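Local coordinates for protein SPOU RRNA methylase (Sulfolobus acidocaldarius, PDB 4CNG) that catalyses 2'-O-methylation of cytidine at position 32 of tRNA, using S-adenosyl-L-methionine as methyl donor and working as a homodimer, at residues Ile23-Val28 and Asp49-Val54; Arg89-Lys94 and Lys125-Phe130; Val54-Asp59 and Met78-Asn83. The protein carries 1 engineered substitution. All blocks are in the same frame, centred on the assembly; numbering follows the deposited sequence.

Contact 1: Ile23-Val28 and Asp49-Val54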
loop_
_atom_site.group_PDB
_atom_site.type_symbol
_atom_site.label_atom_id
_atom_site.label_comp_id
_atom_site.label_asym_id
_atom_site.label_seq_id
_atom_site.Cartn_x
_atom_site.Cartn_y
_atom_site.Cartn_z
ATOM N N ILE A 23 -9.096 -16.342 2.083
ATOM C CA ILE A 23 -9.235 -15.062 1.425
ATOM C C ILE A 23 -9.044 -15.180 -0.065
ATOM O O ILE A 23 -8.039 -15.685 -0.531
ATOM C CB ILE A 23 -8.213 -14.026 1.966
ATOM C CG1 ILE A 23 -8.274 -13.922 3.496
ATOM C CG2 ILE A 23 -8.425 -12.687 1.266
ATOM C CD1 ILE A 23 -9.575 -13.375 4.022
ATOM N N ARG A 24 -10.033 -14.686 -0.798
ATOM C CA ARG A 24 -9.942 -14.524 -2.240
ATOM C C ARG A 24 -9.842 -13.035 -2.567
ATOM O O ARG A 24 -10.701 -12.253 -2.206
ATOM C CB ARG A 24 -11.175 -15.112 -2.935
ATOM C CG ARG A 24 -11.103 -14.956 -4.439
ATOM C CD ARG A 24 -12.375 -15.422 -5.133
ATOM N NE ARG A 24 -12.574 -16.838 -4.928
ATOM C CZ ARG A 24 -13.673 -17.496 -5.276
ATOM N NH1 ARG A 24 -14.684 -16.875 -5.872
ATOM N NH2 ARG A 24 -13.772 -18.755 -4.922
ATOM N N LEU A 25 -8.772 -12.654 -3.243
ATOM C CA LEU A 25 -8.589 -11.323 -3.737
ATOM C C LEU A 25 -9.143 -11.255 -5.160
ATOM O O LEU A 25 -8.754 -12.072 -5.981
ATOM C CB LEU A 25 -7.101 -10.960 -3.730
ATOM C CG LEU A 25 -6.739 -9.585 -4.198
ATOM C CD1 LEU A 25 -7.341 -8.524 -3.320
ATOM C CD2 LEU A 25 -5.235 -9.466 -4.260
ATOM N N VAL A 26 -10.029 -10.305 -5.403
ATOM C CA VAL A 26 -10.641 -10.086 -6.716
ATOM C C VAL A 26 -10.320 -8.677 -7.180
ATOM O O VAL A 26 -10.677 -7.717 -6.530
ATOM C CB VAL A 26 -12.191 -10.294 -6.668
ATOM C CG1 VAL A 26 -12.797 -9.995 -8.028
ATOM C CG2 VAL A 26 -12.543 -11.668 -6.157
ATOM N N ILE A 27 -9.656 -8.588 -8.334
ATOM C CA ILE A 27 -9.304 -7.319 -8.924
ATOM C C ILE A 27 -10.107 -7.165 -10.217
ATOM O O ILE A 27 -9.980 -7.975 -11.117
ATOM C CB ILE A 27 -7.793 -7.205 -9.206
ATOM C CG1 ILE A 27 -6.941 -7.635 -8.019
ATOM C CG2 ILE A 27 -7.429 -5.821 -9.662
ATOM C CD1 ILE A 27 -7.158 -6.799 -6.779
ATOM N N VAL A 28 -10.904 -6.121 -10.292
ATOM C CA VAL A 28 -11.838 -5.935 -11.412
ATOM C C VAL A 28 -11.229 -5.030 -12.480
ATOM O O VAL A 28 -10.977 -3.849 -12.266
ATOM C CB VAL A 28 -13.165 -5.377 -10.932
ATOM C CG1 VAL A 28 -14.157 -5.207 -12.093
ATOM C CG2 VAL A 28 -13.765 -6.261 -9.867
ATOM N N ASP A 49 -4.947 -16.692 -0.343
ATOM C CA ASP A 49 -5.267 -18.047 -0.761
ATOM C C ASP A 49 -5.651 -18.171 -2.251
ATOM O O ASP A 49 -5.291 -19.140 -2.894
ATOM C CB ASP A 49 -6.394 -18.579 0.110
ATOM C CG ASP A 49 -6.028 -18.549 1.584
ATOM O OD1 ASP A 49 -5.215 -19.394 1.978
ATOM O OD2 ASP A 49 -6.529 -17.673 2.331
ATOM N N GLU A 50 -6.434 -17.235 -2.763
ATOM C CA GLU A 50 -6.975 -17.272 -4.135
ATOM C C GLU A 50 -6.898 -15.864 -4.693
ATOM O O GLU A 50 -7.069 -14.891 -3.964
ATOM C CB GLU A 50 -8.436 -17.737 -4.091
ATOM C CG GLU A 50 -8.605 -19.157 -3.607
ATOM C CD GLU A 50 -10.044 -19.641 -3.598
ATOM O OE1 GLU A 50 -10.979 -18.840 -3.776
ATOM O OE2 GLU A 50 -10.241 -20.840 -3.301
ATOM N N PHE A 51 -6.620 -15.772 -5.989
ATOM C CA PHE A 51 -6.354 -14.515 -6.657
ATOM C C PHE A 51 -7.033 -14.570 -8.021
ATOM O O PHE A 51 -6.591 -15.302 -8.899
ATOM C CB PHE A 51 -4.820 -14.326 -6.775
ATOM C CG PHE A 51 -4.371 -13.117 -7.547
ATOM C CD1 PHE A 51 -5.047 -11.928 -7.533
ATOM C CD2 PHE A 51 -3.177 -13.182 -8.222
ATOM C CE1 PHE A 51 -4.556 -10.829 -8.198
ATOM C CE2 PHE A 51 -2.666 -12.086 -8.901
ATOM C CZ PHE A 51 -3.383 -10.910 -8.916
ATOM N N TYR A 52 -8.075 -13.749 -8.160
ATOM C CA TYR A 52 -8.869 -13.652 -9.385
ATOM C C TYR A 52 -8.764 -12.264 -9.966
ATOM O O TYR A 52 -8.842 -11.270 -9.245
ATOM C CB TYR A 52 -10.367 -13.950 -9.091
ATOM C CG TYR A 52 -10.725 -15.383 -8.988
ATOM C CD1 TYR A 52 -10.266 -16.179 -7.977
ATOM C CD2 TYR A 52 -11.628 -15.931 -9.868
ATOM C CE1 TYR A 52 -10.620 -17.499 -7.862
ATOM C CE2 TYR A 52 -12.012 -17.258 -9.778
ATOM C CZ TYR A 52 -11.542 -18.029 -8.729
ATOM O OH TYR A 52 -11.905 -19.353 -8.619
ATOM N N VAL A 53 -8.688 -12.200 -11.287
ATOM C CA VAL A 53 -8.668 -10.956 -11.998
ATOM C C VAL A 53 -9.739 -11.039 -13.086
ATOM O O VAL A 53 -9.759 -11.982 -13.869
ATOM C CB VAL A 53 -7.272 -10.687 -12.568
ATOM C CG1 VAL A 53 -7.264 -9.405 -13.351
ATOM C CG2 VAL A 53 -6.273 -10.533 -11.433
ATOM N N VAL A 54 -10.645 -10.078 -13.076
ATOM C CA VAL A 54 -11.756 -10.028 -14.006
ATOM C C VAL A 54 -11.337 -9.187 -15.215
ATOM O O VAL A 54 -11.006 -8.013 -15.089
ATOM C CB VAL A 54 -12.969 -9.406 -13.333
ATOM C CG1 VAL A 54 -14.122 -9.360 -14.317
ATOM C CG2 VAL A 54 -13.388 -10.150 -12.081
#
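Asp49 turns its carboxylate back onto the start of the neighbouring strand: OD2 accepts the backbone N of Ile23 at 2.9 Å, on the anti side of the carboxylate and almost straight. The backbone N and O of Glu50 bond to Ile23 O and Leu25 N, opening the parallel ladder. Its OE1 takes two nitrogens of Arg24 side-on, NE at 2.8 Å and NH2 at 3.0 Å, and lies in the guanidinium plane, while OE2 is paired with Lys125. Phe51 belongs to the other face, where Leu25 runs alongside it, Ile27 CG1 meets the ring edge 4.0 Å from CE1, and Ile39 of helix 33-45 also packs. Tyr52 bonds through N to Leu25 O and through O to Ile27 N; CG anti to the carbonyl carbon (chi1 -80°) lays its ring along the arginine, stacked on the guanidinium with planes 27° apart. Arg24 CZ stands 4.5 Å from the ring centroid, an off-centre cation-pi contact. Cutting Arg24 back to an alanine would probably leave Glu50 OE1 without its arginine partner and the tyrosine ring without its stacked guanidinium. Beyond Val53, Val54 N closes the ladder on Ile27 O, and Val54 CG2 packs 4.1 Å from Val26 CG1. Two strands of a beta-alpha-beta unit are thus joined by regular backbone bonds, and the buried guanidinium is fixed in rotation by a carboxylate at its edge, a ring over one face and, through NH1, the carbonyls of Ala87 and Arg89; its charge is probably partly offset by Glu50, which it shares with Lys125.

Contact 2: Arg89-Lys94 and Lys125-Phe130; sequences RDVDLK and KVAFIF. With SAH (S-adenosyl-L-homocysteine), chain C.
Asp92 and Lys125 grip each other twice, and the close part of the contact is built round this pair. The backbone N of Asp92 bonds to Lys125 O at 2.7 Å, and the carboxylate answers with OD2 accepting Lys125 N at 2.8 Å, nearly straight (170°) but on its anti side. CG of Asp92 sits beside its own backbone N (chi1 -64°), which lets the short side chain reach the start of strand 125-130. A weak bond from Leu93 N also reaches Lys125 O. One step on, Ala127 N meets Leu93 O at 2.9 Å, and strands 93-97 and 125-130 continue side by side as parallel neighbours. The apolar packing is close here too: Val91 CG2 rests 4.1 Å from Ala127 CB, and Leu93 CB lies equally near Val126 CG2 on the other face of the sheet. Deeper in the sheet, Lys94 offers its CB to buried Ile129 CD1. Strand 93-97 goes on beside 125-130, Thr97 OG1 bonding to Ile129 O, and buried Phe130, in the S-adenosyl-L-homocysteine pocket, places its CA 3.3 Å from O2' of the ligand ribose.

The solvent side is looser. Beside exposed Asp90 and Asp92, Lys125 passes its methylene chain across Val91 at about a right angle, CG 4.0 Å from Val91 CG1, with CD near the Asp90 carbonyl and NZ paired with Glu50. Polar bonding is therefore concentrated at the start of strand 125-130, where the aspartate side chain takes up a backbone N-H that precedes the regular ladder, whereas the strand's other end faces the cofactor product.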
loop_
_atom_site.group_PDB
_atom_site.type_symbol
_atom_site.label_atom_id
_atom_site.label_comp_id
_atom_site.label_asym_id
_atom_site.label_seq_id
_atom_site.Cartn_x
_atom_site.Cartn_y
_atom_site.Cartn_z
ATOM N N ARG A 89 -18.235 -16.240 -6.967
ATOM C CA ARG A 89 -18.918 -17.495 -6.658
ATOM C C ARG A 89 -18.304 -18.268 -5.506
ATOM O O ARG A 89 -17.082 -18.275 -5.340
ATOM C CB ARG A 89 -18.884 -18.391 -7.881
ATOM C CG ARG A 89 -19.803 -17.942 -8.996
ATOM C CD ARG A 89 -19.704 -18.893 -10.177
ATOM N NE ARG A 89 -19.879 -20.276 -9.744
ATOM C CZ ARG A 89 -19.185 -21.308 -10.211
ATOM N NH1 ARG A 89 -18.248 -21.130 -11.137
ATOM N NH2 ARG A 89 -19.428 -22.528 -9.744
ATOM N N ASP A 90 -19.139 -19.001 -4.785
ATOM C CA ASP A 90 -18.673 -19.999 -3.832
ATOM C C ASP A 90 -17.844 -19.382 -2.702
ATOM O O ASP A 90 -16.870 -19.984 -2.263
ATOM C CB ASP A 90 -17.873 -21.090 -4.563
ATOM C CG ASP A 90 -18.640 -21.697 -5.736
ATOM O OD1 ASP A 90 -19.851 -21.968 -5.577
ATOM O OD2 ASP A 90 -18.034 -21.916 -6.810
ATOM N N VAL A 91 -18.195 -18.160 -2.285
ATOM C CA VAL A 91 -17.646 -17.546 -1.074
ATOM C C VAL A 91 -18.773 -17.233 -0.081
ATOM O O VAL A 91 -19.957 -17.230 -0.442
ATOM C CB VAL A 91 -16.812 -16.246 -1.355
ATOM C CG1 VAL A 91 -15.687 -16.517 -2.336
ATOM C CG2 VAL A 91 -17.674 -15.092 -1.856
ATOM N N ASP A 92 -18.410 -17.077 1.185
ATOM C CA ASP A 92 -19.385 -16.794 2.225
ATOM C C ASP A 92 -19.770 -15.305 2.253
ATOM O O ASP A 92 -20.888 -14.959 2.621
ATOM C CB ASP A 92 -18.814 -17.205 3.588
ATOM C CG ASP A 92 -18.563 -18.709 3.690
ATOM O OD1 ASP A 92 -19.454 -19.490 3.287
ATOM O OD2 ASP A 92 -17.477 -19.106 4.169
ATOM N N LEU A 93 -18.839 -14.426 1.883
ATOM C CA LEU A 93 -19.017 -12.996 2.064
ATOM C C LEU A 93 -18.238 -12.275 0.984
ATOM O O LEU A 93 -17.129 -12.697 0.648
ATOM C CB LEU A 93 -18.477 -12.596 3.428
ATOM C CG LEU A 93 -18.956 -11.300 4.063
ATOM C CD1 LEU A 93 -20.445 -11.343 4.407
ATOM C CD2 LEU A 93 -18.108 -11.042 5.297
ATOM N N LYS A 94 -18.828 -11.201 0.475
ATOM C CA LYS A 94 -18.227 -10.346 -0.542
ATOM C C LYS A 94 -18.025 -8.941 0.016
ATOM O O LYS A 94 -19.001 -8.290 0.353
ATOM C CB LYS A 94 -19.124 -10.312 -1.783
ATOM C CG LYS A 94 -19.302 -11.662 -2.473
ATOM C CD LYS A 94 -20.679 -11.821 -3.130
ATOM C CE LYS A 94 -20.927 -13.244 -3.581
ATOM N NZ LYS A 94 -22.368 -13.555 -3.491
ATOM N N LYS A 125 -14.935 -17.983 4.176
ATOM C CA LYS A 125 -14.299 -17.681 2.903
ATOM C C LYS A 125 -14.815 -16.337 2.384
ATOM O O LYS A 125 -16.017 -16.169 2.153
ATOM C CB LYS A 125 -14.596 -18.779 1.891
ATOM C CG LYS A 125 -13.858 -18.586 0.584
ATOM C CD LYS A 125 -14.018 -19.764 -0.360
ATOM C CE LYS A 125 -12.678 -20.431 -0.600
ATOM N NZ LYS A 125 -12.553 -20.924 -1.992
ATOM N N VAL A 126 -13.909 -15.384 2.218
ATOM C CA VAL A 126 -14.292 -14.032 1.914
ATOM C C VAL A 126 -13.573 -13.533 0.672
ATOM O O VAL A 126 -12.340 -13.668 0.565
ATOM C CB VAL A 126 -13.967 -13.110 3.099
ATOM C CG1 VAL A 126 -14.452 -11.710 2.820
ATOM C CG2 VAL A 126 -14.601 -13.652 4.368
ATOM N N ALA A 127 -14.332 -12.901 -0.227
ATOM C CA ALA A 127 -13.759 -12.188 -1.362
ATOM C C ALA A 127 -13.629 -10.719 -1.019
ATOM O O ALA A 127 -14.590 -10.086 -0.607
ATOM C CB ALA A 127 -14.641 -12.362 -2.586
ATOM N N PHE A 128 -12.423 -10.191 -1.225
ATOM C CA PHE A 128 -12.131 -8.759 -1.131
ATOM C C PHE A 128 -11.993 -8.235 -2.542
ATOM O O PHE A 128 -11.116 -8.693 -3.272
ATOM C CB PHE A 128 -10.865 -8.479 -0.314
ATOM C CG PHE A 128 -11.052 -8.586 1.169
ATOM C CD1 PHE A 128 -11.077 -9.810 1.818
ATOM C CD2 PHE A 128 -11.388 -7.472 1.910
ATOM C CE1 PHE A 128 -11.306 -9.884 3.193
ATOM C CE2 PHE A 128 -11.563 -7.530 3.278
ATOM C CZ PHE A 128 -11.555 -8.744 3.892
ATOM N N ILE A 129 -12.830 -7.263 -2.901
ATOM C CA ILE A 129 -13.039 -6.871 -4.282
ATOM C C ILE A 129 -12.585 -5.419 -4.434
ATOM O O ILE A 129 -13.040 -4.534 -3.698
ATOM C CB ILE A 129 -14.530 -6.996 -4.698
ATOM C CG1 ILE A 129 -15.039 -8.386 -4.442
ATOM C CG2 ILE A 129 -14.748 -6.528 -6.097
ATOM C CD1 ILE A 129 -16.519 -8.462 -4.135
ATOM N N PHE A 130 -11.681 -5.181 -5.412
ATOM C CA PHE A 130 -11.117 -3.873 -5.706
ATOM C C PHE A 130 -11.428 -3.516 -7.136
ATOM O O PHE A 130 -11.463 -4.377 -8.019
ATOM C CB PHE A 130 -9.582 -3.909 -5.477
ATOM C CG PHE A 130 -9.177 -4.154 -4.048
ATOM C CD1 PHE A 130 -9.162 -5.405 -3.519
ATOM C CD2 PHE A 130 -8.814 -3.095 -3.244
ATOM C CE1 PHE A 130 -8.842 -5.615 -2.188
ATOM C CE2 PHE A 130 -8.440 -3.304 -1.920
ATOM C CZ PHE A 130 -8.462 -4.560 -1.393
HETATM N N SAH C . -12.010 7.577 -9.476
HETATM C CA SAH C . -12.178 6.179 -9.000
HETATM C CB SAH C . -10.974 5.838 -8.138
HETATM C CG SAH C . -10.725 4.325 -8.005
HETATM S SD SAH C . -9.280 3.978 -7.012
HETATM C C SAH C . -13.482 6.088 -8.262
HETATM O O SAH C . -14.134 7.102 -8.007
HETATM O OXT SAH C . -14.007 5.018 -8.030
HETATM C "C5'" SAH C . -9.081 2.252 -7.459
HETATM C "C4'" SAH C . -9.535 1.237 -6.417
HETATM O "O4'" SAH C . -8.706 1.360 -5.251
HETATM C "C3'" SAH C . -10.918 1.406 -5.898
HETATM O "O3'" SAH C . -11.861 0.858 -6.833
HETATM C "C2'" SAH C . -10.878 0.682 -4.581
HETATM O "O2'" SAH C . -10.925 -0.723 -4.795
HETATM C "C1'" SAH C . -9.479 1.061 -4.079
HETATM N N9 SAH C . -9.451 2.273 -3.206
HETATM C C8 SAH C . -8.721 3.407 -3.405
HETATM N N7 SAH C . -8.782 4.190 -2.293
HETATM C C5 SAH C . -9.527 3.513 -1.386
HETATM C C6 SAH C . -9.887 3.731 -0.042
HETATM N N6 SAH C . -9.535 4.850 0.623
HETATM N N1 SAH C . -10.613 2.826 0.568
HETATM C C2 SAH C . -10.954 1.701 -0.079
HETATM N N3 SAH C . -10.644 1.374 -1.326
HETATM C C4 SAH C . -9.912 2.267 -1.956
#

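Contact 3: Val54-Asp59 and Met78-Asn83; sequences VNPKAD and MKITNN. Engineered in segment 54-59: Ala58 (natural residue Cys).
The side-chain amides of Asn55 and Asn82 lie side by side and point the same way, yet their planes are turned 76° apart. ND2 of Asn82 sits over one face of the Asn55 amide, 3.9 Å from Asn55 CG, and comes no nearer than 3.9 Å to Asn55 OD1, so the pair touches without a hydrogen bond; ND2 of Asn55 turns instead to Glu29. The puckered ring of Pro56 meets Ile80 at about a right angle: its CD lies 3.8 Å from Ile80 CG2, an apolar touch beside the last bridge.

A single hydrogen bond joins the backbones, from Asn55 N to Thr81 O at 2.8 Å and nearly in line with the carbonyl. Val54 CA adds a CH...O contact to the same oxygen. On the side of Val54 and Thr81, the valine's CG2 lies 3.7 Å from Thr81 OG1 in one of the threonine's two conformers. In that conformer the hydroxyl stands between its own backbone N and carbonyl carbon (chi1 65°) and donates to Asn83 O from above the carbonyl plane, 3.1 Å away, while Val54 CG1 covers the backbone of Asn83. OD1 of Asn83 in turn N-caps helix 84-87 through Asp86 N. The arrangement is that of the edge of a parallel alpha/beta sheet: the last bridge of strands 50-54 and 79-81, where both segments leave the sheet towards helices 60-64 and 84-87.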
loop_
_atom_site.group_PDB
_atom_site.type_symbol
_atom_site.label_atom_id
_atom_site.label_comp_id
_atom_site.label_asym_id
_atom_site.label_seq_id
_atom_site.Cartn_x
_atom_site.Cartn_y
_atom_site.Cartn_z
ATOM N N VAL A 54 -10.645 -10.078 -13.076
ATOM C CA VAL A 54 -11.756 -10.028 -14.006
ATOM C C VAL A 54 -11.337 -9.187 -15.215
ATOM O O VAL A 54 -11.006 -8.013 -15.089
ATOM C CB VAL A 54 -12.969 -9.406 -13.333
ATOM C CG1 VAL A 54 -14.122 -9.360 -14.317
ATOM C CG2 VAL A 54 -13.388 -10.150 -12.081
ATOM N N ASN A 55 -11.377 -9.790 -16.411
ATOM C CA ASN A 55 -11.188 -9.087 -17.679
ATOM C C ASN A 55 -10.030 -8.057 -17.606
ATOM O O ASN A 55 -10.231 -6.872 -17.792
ATOM C CB ASN A 55 -12.489 -8.397 -18.098
ATOM C CG ASN A 55 -12.411 -7.791 -19.472
ATOM O OD1 ASN A 55 -11.662 -8.286 -20.326
ATOM N ND2 ASN A 55 -13.123 -6.691 -19.686
ATOM N N PRO A 56 -8.801 -8.511 -17.337
ATOM C CA PRO A 56 -7.686 -7.583 -17.193
ATOM C C PRO A 56 -7.438 -6.819 -18.491
ATOM O O PRO A 56 -7.443 -7.399 -19.566
ATOM C CB PRO A 56 -6.523 -8.495 -16.834
ATOM C CG PRO A 56 -6.878 -9.831 -17.386
ATOM C CD PRO A 56 -8.366 -9.907 -17.188
ATOM N N LYS A 57 -7.188 -5.541 -18.369
ATOM C CA LYS A 57 -6.778 -4.678 -19.482
ATOM C C LYS A 57 -5.242 -4.538 -19.560
ATOM O O LYS A 57 -4.694 -4.482 -20.637
ATOM C CB LYS A 57 -7.461 -3.329 -19.438
ATOM C CG LYS A 57 -8.974 -3.394 -19.191
ATOM C CD LYS A 57 -9.681 -4.323 -20.122
ATOM C CE LYS A 57 -11.178 -4.312 -19.885
ATOM N NZ LYS A 57 -11.457 -2.974 -19.385
ATOM N N ALA A 58 -4.589 -4.590 -18.408
ATOM C CA ALA A 58 -3.137 -4.549 -18.313
ATOM C C ALA A 58 -2.530 -5.688 -19.110
ATOM O O ALA A 58 -3.008 -6.809 -19.007
ATOM C CB ALA A 58 -2.734 -4.665 -16.842
ATOM N N ASP A 59 -1.357 -5.444 -19.695
ATOM C CA ASP A 59 -0.541 -6.465 -20.380
ATOM C C ASP A 59 0.112 -7.360 -19.326
ATOM O O ASP A 59 0.960 -6.925 -18.551
ATOM C CB ASP A 59 0.531 -5.731 -21.220
ATOM C CG ASP A 59 1.500 -6.646 -21.943
ATOM O OD1 ASP A 59 1.567 -7.862 -21.668
ATOM O OD2 ASP A 59 2.281 -6.105 -22.763
ATOM N N MET A 78 -2.867 -17.096 -10.459
ATOM C CA MET A 78 -3.888 -16.141 -10.831
ATOM C C MET A 78 -4.911 -16.771 -11.741
ATOM O O MET A 78 -4.554 -17.435 -12.704
ATOM C CB MET A 78 -3.219 -14.963 -11.540
ATOM C CG MET A 78 -4.147 -13.811 -11.844
ATOM S SD MET A 78 -3.285 -12.480 -12.669
ATOM C CE MET A 78 -3.089 -13.207 -14.297
ATOM N N LYS A 79 -6.175 -16.573 -11.416
ATOM C CA LYS A 79 -7.276 -17.033 -12.260
ATOM C C LYS A 79 -7.893 -15.834 -12.951
ATOM O O LYS A 79 -8.200 -14.841 -12.325
ATOM C CB LYS A 79 -8.324 -17.742 -11.398
ATOM C CG LYS A 79 -7.858 -19.065 -10.808
ATOM C CD LYS A 79 -8.736 -19.541 -9.661
ATOM C CE LYS A 79 -8.160 -20.789 -8.994
ATOM N NZ LYS A 79 -8.615 -20.962 -7.584
ATOM N N ILE A 80 -8.060 -15.914 -14.262
ATOM C CA ILE A 80 -8.731 -14.904 -15.035
ATOM C C ILE A 80 -10.174 -15.348 -15.277
ATOM O O ILE A 80 -10.426 -16.509 -15.596
ATOM C CB ILE A 80 -8.010 -14.686 -16.365
ATOM C CG1 ILE A 80 -6.613 -14.147 -16.061
ATOM C CG2 ILE A 80 -8.782 -13.720 -17.264
ATOM C CD1 ILE A 80 -5.736 -14.020 -17.294
ATOM N N THR A 81 -11.125 -14.431 -15.127
ATOM C CA THR A 81 -12.516 -14.646 -15.558
ATOM C C THR A 81 -12.946 -13.496 -16.413
ATOM O O THR A 81 -12.443 -12.406 -16.267
ATOM C CB THR A 81 -13.509 -14.745 -14.367
ATOM O OG1 THR A 81 -13.588 -13.496 -13.647
ATOM C CG2 THR A 81 -13.143 -15.863 -13.442
ATOM N N ASN A 82 -13.963 -13.709 -17.245
ATOM C CA ASN A 82 -14.521 -12.634 -18.029
ATOM C C ASN A 82 -15.505 -11.765 -17.300
ATOM O O ASN A 82 -15.674 -10.572 -17.652
ATOM C CB ASN A 82 -15.110 -13.117 -19.320
ATOM C CG ASN A 82 -15.345 -11.968 -20.307
ATOM O OD1 ASN A 82 -16.408 -11.879 -20.882
ATOM N ND2 ASN A 82 -14.388 -11.043 -20.432
ATOM N N ASN A 83 -16.132 -12.312 -16.273
ATOM C CA ASN A 83 -17.248 -11.606 -15.646
ATOM C C ASN A 83 -17.098 -11.557 -14.155
ATOM O O ASN A 83 -16.541 -12.457 -13.506
ATOM C CB ASN A 83 -18.590 -12.265 -15.951
ATOM C CG ASN A 83 -18.682 -13.660 -15.378
ATOM O OD1 ASN A 83 -19.348 -13.882 -14.243
ATOM N ND2 ASN A 83 -18.052 -14.622 -16.102
#

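Overall arrangement
From the N terminus, strand 22-28 runs through helix 33-45 into strand 50-54, and contact 1 closes this first beta-alpha-beta loop. The chain then passes helices 60-64 and 71-77 before strand 79-81 returns beside strand 50-54, closing contact 3, which shares Val54 with contact 1. After helix 84-87, contact 2 opens at 89-94 and closes at 125-130. The three loops follow in series; none encloses or crosses another. Strand 125-130 comes back next to 22-28, so contacts 1 and 2 meet directly, whereas contacts 2 and 3 stay about 17 Å apart between centres. With that 22-28/125-130 pairing between contacts 1 and 2, they account for five neighbouring strands, 79-81 to 93-97, of one parallel sheet.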